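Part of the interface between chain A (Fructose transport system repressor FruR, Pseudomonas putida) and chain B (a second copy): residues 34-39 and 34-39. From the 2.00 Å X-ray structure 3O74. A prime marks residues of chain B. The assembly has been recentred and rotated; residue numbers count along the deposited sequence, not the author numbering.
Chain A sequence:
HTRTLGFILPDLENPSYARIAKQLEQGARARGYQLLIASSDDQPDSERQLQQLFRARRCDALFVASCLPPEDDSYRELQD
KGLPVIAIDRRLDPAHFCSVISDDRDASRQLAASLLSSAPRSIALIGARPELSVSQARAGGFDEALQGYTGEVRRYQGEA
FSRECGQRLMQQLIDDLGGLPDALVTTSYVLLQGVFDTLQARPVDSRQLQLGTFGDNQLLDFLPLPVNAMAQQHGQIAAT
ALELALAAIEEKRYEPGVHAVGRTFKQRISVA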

# COMPACT_ATOMS: atom_id res chain seq x y z
N GLN A 34 -15.55 -7.95 -11.59
CA GLN A 34 -14.47 -8.31 -10.70
C GLN A 34 -13.16 -7.79 -11.26
O GLN A 34 -12.94 -7.83 -12.47
CB GLN A 34 -14.39 -9.83 -10.56
CG GLN A 34 -14.23 -10.30 -9.13
CD GLN A 34 -15.56 -10.42 -8.42
OE1 GLN A 34 -16.50 -11.04 -8.93
NE2 GLN A 34 -15.65 -9.84 -7.23
N LEU A 35 -12.28 -7.31 -10.39
CA LEU A 35 -10.99 -6.78 -10.82
C LEU A 35 -9.82 -7.68 -10.41
O LEU A 35 -9.65 -8.00 -9.23
CB LEU A 35 -10.78 -5.37 -10.25
CG LEU A 35 -9.48 -4.70 -10.72
CD1 LEU A 35 -9.59 -4.31 -12.19
CD2 LEU A 35 -9.16 -3.50 -9.86
N LEU A 36 -9.03 -8.08 -11.40
CA LEU A 36 -7.80 -8.82 -11.14
C LEU A 36 -6.60 -7.92 -11.36
O LEU A 36 -6.49 -7.24 -12.38
CB LEU A 36 -7.71 -10.05 -12.05
CG LEU A 36 -8.74 -11.16 -11.85
CD1 LEU A 36 -8.66 -12.16 -12.99
CD2 LEU A 36 -8.55 -11.85 -10.50
N ILE A 37 -5.69 -7.93 -10.40
CA ILE A 37 -4.56 -7.01 -10.38
C ILE A 37 -3.24 -7.76 -10.53
O ILE A 37 -3.04 -8.81 -9.94
CB ILE A 37 -4.53 -6.24 -9.06
CG1 ILE A 37 -5.83 -5.45 -8.89
CG2 ILE A 37 -3.32 -5.34 -8.99
CD1 ILE A 37 -6.13 -5.08 -7.45
N ALA A 38 -2.32 -7.19 -11.30
CA ALA A 38 -0.99 -7.76 -11.47
C ALA A 38 0.06 -6.65 -11.51
O ALA A 38 -0.25 -5.52 -11.89
CB ALA A 38 -0.92 -8.61 -12.72
N SER A 39 1.28 -6.98 -11.12
CA SER A 39 2.35 -5.98 -11.07
C SER A 39 3.51 -6.31 -12.01
O SER A 39 3.92 -7.47 -12.13
CB SER A 39 2.88 -5.82 -9.65
OG SER A 39 4.13 -5.16 -9.65
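Chain B, residues 34-39: QLLIAS

How does the chain B segment run over chain A? Both copies are extended strands from residue 34 to residue 39, with phi between about -100° and -145° and psi between about 120° and 155°. Their N-to-C directions differ by 135°, so chain B runs broadly antiparallel to chain A but crosses it obliquely, the axes approaching to 4.5 Å. Such an oblique crossing brings the backbones together over a short stretch near the middle.

What fixes the register? Ile37 lies against Ile37′ in a single antiparallel bridge. Two hydrogen bonds close the pair: Ile37 N donates to Ile37′ O at 2.8 Å, and Ile37′ N donates to Ile37 O, also at 2.8 Å. With N-H...O angles of 158° and 161°, both are near linear. The two isoleucines cover the largest areas on their strands, and their side chains meet at 4.2 Å between Ile37 CB and Ile37′ CB; both adopt chi1 m and chi2 t.

Where do the neighbouring leucines go? The CA atom of Leu36 is nearest that of Ala38′, and Ala38 pairs likewise with Leu36′, as the antiparallel order requires. Leu36 CD1 reaches Leu36′ CD1 at 4.2 Å. Leu36 CD2 lies 4.4 Å from Ala38′ CB, while Ala38 CB lies 4.5 Å from Leu36′ CD2. These apolar contacts nearly repeat each other when the chains are exchanged, and both leucines share chi1 m and chi2 t.

What joins the strands beyond the central pair? A water donates to Leu35 O at 2.9 Å and accepts from Ser39′ N at 3.0 Å, linking two backbone groups across the interface. It extends the polar connection past the bridge, where the crossing strands make no further direct hydrogen bond.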

# COMPACT_ATOMS: atom_id res chain seq x y z
N GLN B 34 2.77 -16.62 -12.79
CA GLN B 34 2.26 -15.26 -12.66
C GLN B 34 1.32 -15.19 -11.46
O GLN B 34 0.63 -16.16 -11.14
CB GLN B 34 1.53 -14.83 -13.93
CG GLN B 34 2.34 -15.00 -15.22
CD GLN B 34 3.51 -14.04 -15.30
OE1 GLN B 34 4.59 -14.40 -15.78
NE2 GLN B 34 3.30 -12.81 -14.84
N LEU B 35 1.28 -14.05 -10.79
CA LEU B 35 0.39 -13.87 -9.66
C LEU B 35 -0.77 -12.93 -10.00
O LEU B 35 -0.56 -11.83 -10.49
CB LEU B 35 1.16 -13.32 -8.45
CG LEU B 35 0.38 -13.20 -7.13
CD1 LEU B 35 0.09 -14.58 -6.54
CD2 LEU B 35 1.13 -12.33 -6.13
N LEU B 36 -1.99 -13.39 -9.74
CA LEU B 36 -3.17 -12.53 -9.87
C LEU B 36 -3.70 -12.19 -8.49
O LEU B 36 -3.94 -13.08 -7.66
CB LEU B 36 -4.25 -13.20 -10.71
CG LEU B 36 -3.90 -13.46 -12.18
CD1 LEU B 36 -5.00 -14.26 -12.85
CD2 LEU B 36 -3.64 -12.16 -12.92
N ILE B 37 -3.88 -10.90 -8.24
CA ILE B 37 -4.28 -10.42 -6.94
C ILE B 37 -5.71 -9.89 -6.98
O ILE B 37 -6.13 -9.25 -7.95
CB ILE B 37 -3.32 -9.33 -6.44
CG1 ILE B 37 -1.91 -9.91 -6.31
CG2 ILE B 37 -3.80 -8.73 -5.14
CD1 ILE B 37 -0.82 -8.86 -6.19
N ALA B 38 -6.46 -10.17 -5.92
CA ALA B 38 -7.82 -9.67 -5.79
C ALA B 38 -8.08 -9.30 -4.34
O ALA B 38 -7.51 -9.92 -3.43
CB ALA B 38 -8.81 -10.70 -6.27
N SER B 39 -8.93 -8.31 -4.13
CA SER B 39 -9.21 -7.83 -2.78
C SER B 39 -10.67 -8.07 -2.38
O SER B 39 -11.59 -7.73 -3.13
CB SER B 39 -8.87 -6.35 -2.64
OG SER B 39 -9.34 -5.84 -1.41
O HOH W 1 -10.24 -7.00 -6.52